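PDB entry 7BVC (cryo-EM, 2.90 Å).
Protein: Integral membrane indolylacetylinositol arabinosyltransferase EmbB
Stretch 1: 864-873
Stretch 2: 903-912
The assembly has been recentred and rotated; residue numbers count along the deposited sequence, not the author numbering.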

# COMPACT_ATOMS: atom_id res chain seq x y z
N ALA B 864 -33.97 -7.64 -7.57
CA ALA B 864 -33.53 -7.25 -8.90
C ALA B 864 -32.03 -7.42 -9.04
O ALA B 864 -31.28 -7.45 -8.06
N ALA B 865 -31.59 -7.53 -10.30
CA ALA B 865 -30.19 -7.57 -10.66
C ALA B 865 -29.95 -6.62 -11.83
O ALA B 865 -30.89 -6.11 -12.45
N GLY B 866 -28.68 -6.38 -12.13
CA GLY B 866 -28.33 -5.58 -13.29
C GLY B 866 -27.42 -4.41 -13.00
O GLY B 866 -26.39 -4.56 -12.35
N THR B 867 -27.79 -3.24 -13.51
CA THR B 867 -27.06 -1.99 -13.32
C THR B 867 -28.00 -0.88 -12.86
O THR B 867 -27.99 0.25 -13.36
N ILE B 868 -28.83 -1.21 -11.87
CA ILE B 868 -29.88 -0.31 -11.42
C ILE B 868 -29.28 0.99 -10.89
O ILE B 868 -28.13 1.03 -10.42
N THR B 869 -30.05 2.07 -10.99
CA THR B 869 -29.72 3.34 -10.35
C THR B 869 -30.62 3.55 -9.15
O THR B 869 -31.80 3.19 -9.17
N GLY B 870 -30.06 4.11 -8.08
CA GLY B 870 -30.84 4.28 -6.87
C GLY B 870 -30.06 5.06 -5.83
O GLY B 870 -28.93 5.50 -6.06
N GLU B 871 -30.69 5.21 -4.67
CA GLU B 871 -30.16 6.02 -3.58
C GLU B 871 -29.48 5.14 -2.55
O GLU B 871 -30.08 4.19 -2.03
N SER B 872 -28.22 5.46 -2.24
CA SER B 872 -27.46 4.75 -1.23
C SER B 872 -26.92 5.75 -0.22
O SER B 872 -26.94 6.97 -0.43
N VAL B 873 -26.42 5.22 0.90
CA VAL B 873 -25.79 6.05 1.91
C VAL B 873 -24.29 6.17 1.67
O VAL B 873 -23.72 7.26 1.76
N THR B 903 -38.27 6.03 -6.15
CA THR B 903 -36.92 5.60 -6.50
C THR B 903 -36.37 4.67 -5.42
O THR B 903 -36.65 4.85 -4.23
N PRO B 904 -35.57 3.68 -5.80
CA PRO B 904 -35.20 2.62 -4.86
C PRO B 904 -34.05 3.00 -3.94
O PRO B 904 -33.39 4.03 -4.09
N TYR B 905 -33.82 2.13 -2.96
CA TYR B 905 -32.72 2.23 -2.01
C TYR B 905 -31.76 1.08 -2.29
O TYR B 905 -31.93 -0.02 -1.75
N ASP B 906 -30.76 1.32 -3.12
CA ASP B 906 -29.77 0.30 -3.43
C ASP B 906 -28.67 0.30 -2.37
O ASP B 906 -28.16 1.35 -1.98
N VAL B 907 -28.32 -0.90 -1.90
CA VAL B 907 -27.26 -1.04 -0.91
C VAL B 907 -26.27 -2.10 -1.37
O VAL B 907 -25.10 -2.09 -0.96
N GLY B 908 -26.71 -3.01 -2.24
CA GLY B 908 -25.92 -4.16 -2.60
C GLY B 908 -24.90 -3.86 -3.67
O GLY B 908 -24.75 -2.72 -4.13
N PRO B 909 -24.16 -4.90 -4.07
CA PRO B 909 -23.15 -4.72 -5.13
C PRO B 909 -23.77 -4.40 -6.48
O PRO B 909 -24.99 -4.36 -6.61
N THR B 910 -22.93 -4.16 -7.49
CA THR B 910 -23.45 -3.67 -8.77
C THR B 910 -24.21 -4.73 -9.54
O THR B 910 -25.41 -4.53 -9.82
N PRO B 911 -23.62 -5.86 -9.93
CA PRO B 911 -24.33 -6.81 -10.79
C PRO B 911 -25.05 -7.94 -10.07
O PRO B 911 -25.59 -8.82 -10.74
N SER B 912 -25.07 -7.95 -8.74
CA SER B 912 -25.57 -9.10 -7.99
C SER B 912 -27.10 -9.09 -7.95
O SER B 912 -27.76 -8.21 -8.51

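What holds the backbones together near Glu871? Glu871 N donates a nearly straight hydrogen bond to Pro904 O at 3.0 Å, and Tyr905 CA lies 3.3 Å from Glu871 O in a CA-H...O contact. The side chains pack around this local main-chain pairing.

How do Glu871 and Tyr905 find each other? Neither CA-to-CB bond points at the opposing stretch; that of Glu871 runs sideways and that of Tyr905 away. Yet both side chains end nearer than they begin. Glu871 is extended, with chi1 and chi2 both t, which carries its carboxylate to the tyrosine ring. Tyr905 has chi1 at -88° (m), and Glu871 OE2 sits 3.0 Å from Tyr905 CE1, in an oblique approach, and 3.4 Å from Tyr905 OH.

Where does the buried Asp906 put its carboxylate? Its CA-to-CB bond also runs sideways, but chi1 of -71° (m) swings the acid group to the Thr869-Gly870 backbone. Asp906 OD2 lies 3.4 Å from Gly870 N, at an angle too poor for a hydrogen bond, and 3.8 Å from Ile868 CG2. Gly870 leaves the necessary room: a CB there would fall 2.5 Å from Asp906 OD2 and press on Pro904 CG at 3.1 Å.

What do the remaining side chains contribute? The Pro904 ring is C-gamma endo, and its CG lies 3.4 Å from Thr869 O and, more loosely, 4.5 Å from Ile868 CG2. Ile868 starts toward the partner, but its m, m rotamer leads CD1 away. Ser872 is t, with CB 3.2 Å from Asp906 O. At the other end, Ala865 CB rests 3.3 Å from Ser912 O, while the Ser912 side chain, p, starts away from the contact.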

# COMPACT_ATOMS: atom_id res chain seq x y z
CB ALA B 864 -33.93 -5.81 -9.22
CB ALA B 865 -29.74 -8.99 -11.03
CB THR B 867 -26.30 -1.63 -14.61
OG1 THR B 867 -25.44 -0.51 -14.37
CG2 THR B 867 -27.26 -1.34 -15.77
CB ILE B 868 -30.72 -1.00 -10.33
CG1 ILE B 868 -31.12 -2.41 -10.77
CG2 ILE B 868 -31.98 -0.20 -10.02
CD1 ILE B 868 -31.93 -2.43 -12.02
CB THR B 869 -29.85 4.51 -11.34
OG1 THR B 869 -29.41 5.72 -10.70
CG2 THR B 869 -31.28 4.68 -11.81
CB GLU B 871 -31.29 6.83 -2.93
CG GLU B 871 -30.82 8.04 -2.14
CD GLU B 871 -31.96 8.75 -1.43
OE1 GLU B 871 -31.86 9.97 -1.21
OE2 GLU B 871 -32.97 8.08 -1.12
CB SER B 872 -26.30 3.95 -1.85
OG SER B 872 -25.53 3.33 -0.84
CB VAL B 873 -26.10 5.49 3.32
CG1 VAL B 873 -25.10 6.01 4.34
CG2 VAL B 873 -27.52 5.84 3.73
CB THR B 903 -35.99 6.80 -6.66
OG1 THR B 903 -35.63 7.31 -5.37
CG2 THR B 903 -36.68 7.90 -7.46
CB PRO B 904 -34.79 1.47 -5.79
CG PRO B 904 -34.21 2.17 -6.96
CD PRO B 904 -35.05 3.41 -7.15
CB TYR B 905 -33.23 2.19 -0.57
CG TYR B 905 -33.62 3.53 0.00
CD1 TYR B 905 -32.67 4.51 0.23
CD2 TYR B 905 -34.94 3.80 0.33
CE1 TYR B 905 -33.03 5.73 0.77
CE2 TYR B 905 -35.31 5.02 0.86
CZ TYR B 905 -34.35 5.98 1.08
OH TYR B 905 -34.72 7.19 1.61
CB ASP B 906 -29.16 0.54 -4.81
CG ASP B 906 -30.13 0.25 -5.93
OD1 ASP B 906 -31.02 -0.60 -5.74
OD2 ASP B 906 -30.02 0.88 -7.00
CB VAL B 907 -27.84 -1.37 0.48
CG1 VAL B 907 -28.44 -2.77 0.49
CG2 VAL B 907 -26.79 -1.21 1.56
CB PRO B 909 -22.42 -6.07 -5.15
CG PRO B 909 -22.78 -6.73 -3.85
CD PRO B 909 -24.16 -6.27 -3.53
CB THR B 910 -22.32 -3.03 -9.59
OG1 THR B 910 -21.52 -2.20 -8.75
CG2 THR B 910 -22.90 -2.20 -10.72
CB PRO B 911 -23.20 -7.38 -11.67
CG PRO B 911 -21.90 -7.02 -10.94
CD PRO B 911 -22.26 -6.37 -9.65
CB SER B 912 -24.98 -9.09 -6.58
OG SER B 912 -25.41 -7.95 -5.86